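Local coordinates for protein Non-ribosomal peptide synthetase (Streptomyces halstedii, PDB 3WV4) that belongs to the non-ribosomal peptide synthetases and carries the AMP-binding enzyme fold of the ANL superfamily, at residues V274-V288 with D302-A316. Numbering follows the deposited sequence.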
# COMPACT_ATOMS: atom_id res chain seq x y z
N VAL A 274 -20.13 -11.48 2.51
CA VAL A 274 -21.20 -10.47 2.50
C VAL A 274 -21.65 -10.07 3.92
O VAL A 274 -21.89 -8.88 4.21
CB VAL A 274 -22.44 -10.93 1.72
CG1 VAL A 274 -23.53 -9.85 1.77
CG2 VAL A 274 -22.07 -11.25 0.27
N LYS A 275 -21.74 -11.06 4.77
CA LYS A 275 -22.04 -10.87 6.16
C LYS A 275 -20.96 -10.03 6.85
O LYS A 275 -21.25 -9.00 7.47
CB LYS A 275 -22.15 -12.25 6.83
CG LYS A 275 -22.74 -12.24 8.22
CD LYS A 275 -22.54 -13.60 8.87
CE LYS A 275 -23.40 -13.75 10.09
NZ LYS A 275 -23.19 -15.08 10.74
N SER A 276 -19.71 -10.46 6.72
CA SER A 276 -18.60 -9.68 7.26
C SER A 276 -18.71 -8.20 6.86
O SER A 276 -18.50 -7.31 7.68
CB SER A 276 -17.27 -10.26 6.79
OG SER A 276 -17.40 -11.66 6.57
N LEU A 277 -19.00 -7.94 5.60
CA LEU A 277 -19.07 -6.57 5.14
C LEU A 277 -20.13 -5.80 5.85
O LEU A 277 -19.87 -4.71 6.34
CB LEU A 277 -19.34 -6.51 3.64
CG LEU A 277 -18.11 -7.00 2.85
CD1 LEU A 277 -18.46 -7.32 1.40
CD2 LEU A 277 -17.08 -5.89 2.86
N ARG A 278 -21.33 -6.37 5.88
CA ARG A 278 -22.49 -5.74 6.50
C ARG A 278 -22.27 -5.53 7.99
O ARG A 278 -22.48 -4.43 8.53
CB ARG A 278 -23.77 -6.55 6.24
CG ARG A 278 -25.02 -6.06 7.00
CD ARG A 278 -26.19 -7.06 6.97
NE ARG A 278 -26.12 -7.86 5.74
CZ ARG A 278 -25.98 -9.18 5.69
NH1 ARG A 278 -25.95 -9.94 6.78
NH2 ARG A 278 -25.90 -9.75 4.49
N GLU A 279 -21.85 -6.59 8.66
CA GLU A 279 -21.65 -6.53 10.10
C GLU A 279 -20.50 -5.62 10.51
O GLU A 279 -20.50 -5.14 11.63
CB GLU A 279 -21.48 -7.95 10.67
CG GLU A 279 -22.79 -8.74 10.56
CD GLU A 279 -22.75 -10.10 11.27
OE1 GLU A 279 -21.70 -10.42 11.87
OE2 GLU A 279 -23.79 -10.82 11.23
N SER A 280 -19.52 -5.39 9.64
CA SER A 280 -18.42 -4.46 9.97
C SER A 280 -18.87 -3.03 9.69
O SER A 280 -18.24 -2.09 10.09
CB SER A 280 -17.17 -4.84 9.18
OG SER A 280 -17.40 -4.70 7.78
N GLY A 281 -19.96 -2.84 8.99
CA GLY A 281 -20.35 -1.47 8.68
C GLY A 281 -19.47 -0.96 7.52
O GLY A 281 -19.40 0.24 7.30
N ALA A 282 -18.81 -1.86 6.80
CA ALA A 282 -17.83 -1.47 5.75
C ALA A 282 -18.40 -0.39 4.82
O ALA A 282 -19.46 -0.57 4.29
CB ALA A 282 -17.44 -2.67 4.92
N THR A 283 -17.64 0.67 4.58
CA THR A 283 -18.01 1.67 3.61
C THR A 283 -17.15 1.68 2.37
O THR A 283 -17.64 2.05 1.30
CB THR A 283 -18.00 3.07 4.23
OG1 THR A 283 -16.68 3.36 4.72
CG2 THR A 283 -19.00 3.12 5.44
N MET A 284 -15.87 1.35 2.48
CA MET A 284 -14.95 1.37 1.34
C MET A 284 -14.30 0.02 1.22
O MET A 284 -13.96 -0.56 2.23
CB MET A 284 -13.85 2.38 1.57
CG MET A 284 -14.30 3.76 2.04
SD MET A 284 -14.90 4.78 0.71
CE MET A 284 -13.41 5.32 -0.09
N MET A 285 -14.18 -0.50 0.00
CA MET A 285 -13.64 -1.83 -0.22
C MET A 285 -12.74 -1.83 -1.41
O MET A 285 -13.21 -1.73 -2.55
CB MET A 285 -14.76 -2.83 -0.49
CG MET A 285 -14.29 -4.26 -0.57
SD MET A 285 -15.58 -5.48 -0.86
CE MET A 285 -14.50 -6.92 -0.83
N PRO A 286 -11.45 -1.96 -1.18
CA PRO A 286 -10.62 -2.11 -2.39
C PRO A 286 -10.85 -3.51 -2.95
O PRO A 286 -11.04 -4.45 -2.17
CB PRO A 286 -9.18 -1.90 -1.87
CG PRO A 286 -9.26 -2.07 -0.39
CD PRO A 286 -10.66 -1.69 0.03
N ILE A 287 -10.86 -3.64 -4.27
CA ILE A 287 -11.08 -4.93 -4.89
C ILE A 287 -10.13 -5.17 -6.07
O ILE A 287 -9.43 -4.26 -6.54
CB ILE A 287 -12.52 -5.04 -5.49
CG1 ILE A 287 -12.74 -3.90 -6.49
CG2 ILE A 287 -13.56 -5.00 -4.39
CD1 ILE A 287 -13.92 -4.14 -7.40
N VAL A 288 -10.19 -6.41 -6.55
CA VAL A 288 -9.53 -6.91 -7.74
C VAL A 288 -10.61 -7.71 -8.49
O VAL A 288 -11.59 -8.15 -7.87
CB VAL A 288 -8.34 -7.78 -7.25
CG1 VAL A 288 -7.78 -8.68 -8.32
CG2 VAL A 288 -7.24 -6.91 -6.68
N ASP A 302 -27.58 -13.67 -0.61
CA ASP A 302 -27.84 -12.89 0.60
C ASP A 302 -28.59 -11.56 0.33
O ASP A 302 -27.95 -10.52 0.08
CB ASP A 302 -26.51 -12.66 1.34
CG ASP A 302 -26.69 -12.04 2.72
OD1 ASP A 302 -27.77 -11.45 2.98
OD2 ASP A 302 -25.76 -12.12 3.54
N PRO A 303 -29.94 -11.57 0.44
CA PRO A 303 -30.77 -10.39 0.12
C PRO A 303 -30.74 -9.23 1.16
O PRO A 303 -31.37 -8.19 0.95
CB PRO A 303 -32.18 -11.00 0.01
CG PRO A 303 -32.16 -12.12 1.01
CD PRO A 303 -30.74 -12.63 1.09
N GLU A 304 -30.01 -9.41 2.26
CA GLU A 304 -29.80 -8.34 3.25
C GLU A 304 -28.74 -7.35 2.81
O GLU A 304 -28.66 -6.27 3.36
CB GLU A 304 -29.40 -8.91 4.61
CG GLU A 304 -30.58 -9.12 5.52
CD GLU A 304 -30.18 -9.78 6.82
OE1 GLU A 304 -29.72 -9.07 7.73
OE2 GLU A 304 -30.29 -11.01 6.89
N GLY A 305 -27.90 -7.78 1.85
CA GLY A 305 -26.90 -6.92 1.20
C GLY A 305 -25.78 -6.41 2.09
O GLY A 305 -25.39 -7.03 3.08
N ALA A 306 -25.25 -5.25 1.72
CA ALA A 306 -24.35 -4.52 2.59
C ALA A 306 -24.53 -3.06 2.23
O ALA A 306 -23.71 -2.44 1.55
CB ALA A 306 -22.92 -5.01 2.44
N PRO A 307 -25.65 -2.49 2.65
CA PRO A 307 -26.00 -1.09 2.27
C PRO A 307 -25.00 -0.01 2.71
O PRO A 307 -25.01 1.05 2.15
CB PRO A 307 -27.37 -0.88 2.97
CG PRO A 307 -27.37 -1.89 4.12
CD PRO A 307 -26.68 -3.09 3.51
N THR A 308 -24.13 -0.27 3.67
CA THR A 308 -23.14 0.75 4.07
C THR A 308 -22.04 1.01 3.03
O THR A 308 -21.45 2.06 3.04
CB THR A 308 -22.51 0.36 5.39
OG1 THR A 308 -21.91 -0.94 5.24
CG2 THR A 308 -23.58 0.35 6.51
N LEU A 309 -21.79 0.06 2.13
CA LEU A 309 -20.78 0.19 1.09
C LEU A 309 -21.06 1.34 0.11
O LEU A 309 -22.10 1.37 -0.54
CB LEU A 309 -20.69 -1.10 0.32
CG LEU A 309 -19.82 -2.16 1.00
CD1 LEU A 309 -19.93 -3.42 0.20
CD2 LEU A 309 -18.35 -1.74 1.08
N ARG A 310 -20.10 2.27 0.04
CA ARG A 310 -20.18 3.44 -0.82
C ARG A 310 -19.14 3.50 -1.94
O ARG A 310 -19.30 4.29 -2.90
CB ARG A 310 -20.15 4.72 0.03
CG ARG A 310 -18.77 5.18 0.50
CD ARG A 310 -18.92 6.42 1.42
NE ARG A 310 -17.62 6.94 1.81
CZ ARG A 310 -16.88 7.79 1.08
NH1 ARG A 310 -17.32 8.28 -0.05
NH2 ARG A 310 -15.72 8.20 1.50
N MET A 311 -18.08 2.71 -1.87
CA MET A 311 -17.07 2.73 -2.95
C MET A 311 -16.29 1.45 -3.02
O MET A 311 -15.94 0.88 -1.98
CB MET A 311 -16.05 3.87 -2.75
CG MET A 311 -15.21 4.18 -3.98
SD MET A 311 -14.13 5.61 -3.74
CE MET A 311 -15.35 6.90 -3.43
N PHE A 312 -16.11 0.98 -4.25
CA PHE A 312 -15.19 -0.05 -4.61
C PHE A 312 -14.08 0.58 -5.44
O PHE A 312 -14.37 1.31 -6.40
CB PHE A 312 -15.84 -1.09 -5.50
CG PHE A 312 -16.95 -1.82 -4.84
CD1 PHE A 312 -16.68 -2.85 -3.95
CD2 PHE A 312 -18.28 -1.45 -5.07
CE1 PHE A 312 -17.71 -3.52 -3.31
CE2 PHE A 312 -19.32 -2.12 -4.41
CZ PHE A 312 -19.03 -3.16 -3.52
N THR A 313 -12.83 0.26 -5.10
CA THR A 313 -11.72 0.78 -5.84
C THR A 313 -10.91 -0.40 -6.42
O THR A 313 -10.49 -1.29 -5.71
CB THR A 313 -10.84 1.72 -5.00
OG1 THR A 313 -10.25 1.04 -3.92
CG2 THR A 313 -11.67 2.76 -4.41
N ASN A 314 -10.67 -0.32 -7.72
CA ASN A 314 -10.05 -1.39 -8.42
C ASN A 314 -8.75 -0.88 -8.98
O ASN A 314 -8.73 0.09 -9.76
CB ASN A 314 -10.94 -1.89 -9.56
CG ASN A 314 -10.35 -3.12 -10.24
OD1 ASN A 314 -10.24 -4.18 -9.63
ND2 ASN A 314 -10.00 -2.99 -11.49
N SER A 315 -7.67 -1.53 -8.55
CA SER A 315 -6.38 -1.39 -9.20
C SER A 315 -6.15 -2.77 -9.83
O SER A 315 -7.11 -3.45 -10.23
CB SER A 315 -5.27 -0.89 -8.20
OG SER A 315 -5.29 -1.53 -6.93
N ALA A 316 -4.91 -3.19 -9.96
CA ALA A 316 -4.62 -4.54 -10.44
C ALA A 316 -4.94 -4.76 -11.93
O ALA A 316 -4.01 -5.05 -12.68
CB ALA A 316 -5.32 -5.61 -9.59
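Arg278 NH2 forms a salt bridge with Asp302 OD2 at 2.6 Å. The carboxylate oxygen lies in the guanidinium plane but is met from above its own plane. NE and NH2 also grip one atom, the carbonyl oxygen of Gly305, side-on, with NE to O at 2.9 Å. These bonds fix the rotation of the guanidinium. A bend at chi3 (-28°) helps bring the group to Gly305 O and Asp302. Glu304 CB covers one guanidinium face, and its carboxylate adds only a long, charge-only pairing. Asp302 OD1 takes the backbone N of Glu304 in an Asx turn.

Past the Schellman motif that ends helix 273-280, Thr308 OG1 donates to Ala282 O at 2.7 Å, from above the carbonyl plane. Thr283 O then accepts two backbone donors, Arg310 N and Met311 N. Parallel strand pairing follows, and Ile287 N to Thr313 O (2.8 Å) is nearly straight at 174°.

Side chains pack on both faces of the strands. On one, the bend at chi2 (-80°) lays Met284 SD over one face of the Arg310 guanidinium, 3.6 Å from NH2, and the bend at chi3 sets CE against Met311 SD. Arg310 NH2 has its salt-bridge partner in Asp235. On the other face, the extended Met285 brings SD in plane to the edge of the Phe312 ring, 3.8 Å from CE1, a Met-aromatic contact. Ile287 CG2 touches CD1 of the same ring. Leu309 CD2 packs on Ala282 CB and Met285 CB.

Helix 289-300 links the paired strands 284-287 and 311-314, making a parallel beta-alpha-beta crossover within the AMP-binding enzyme fold.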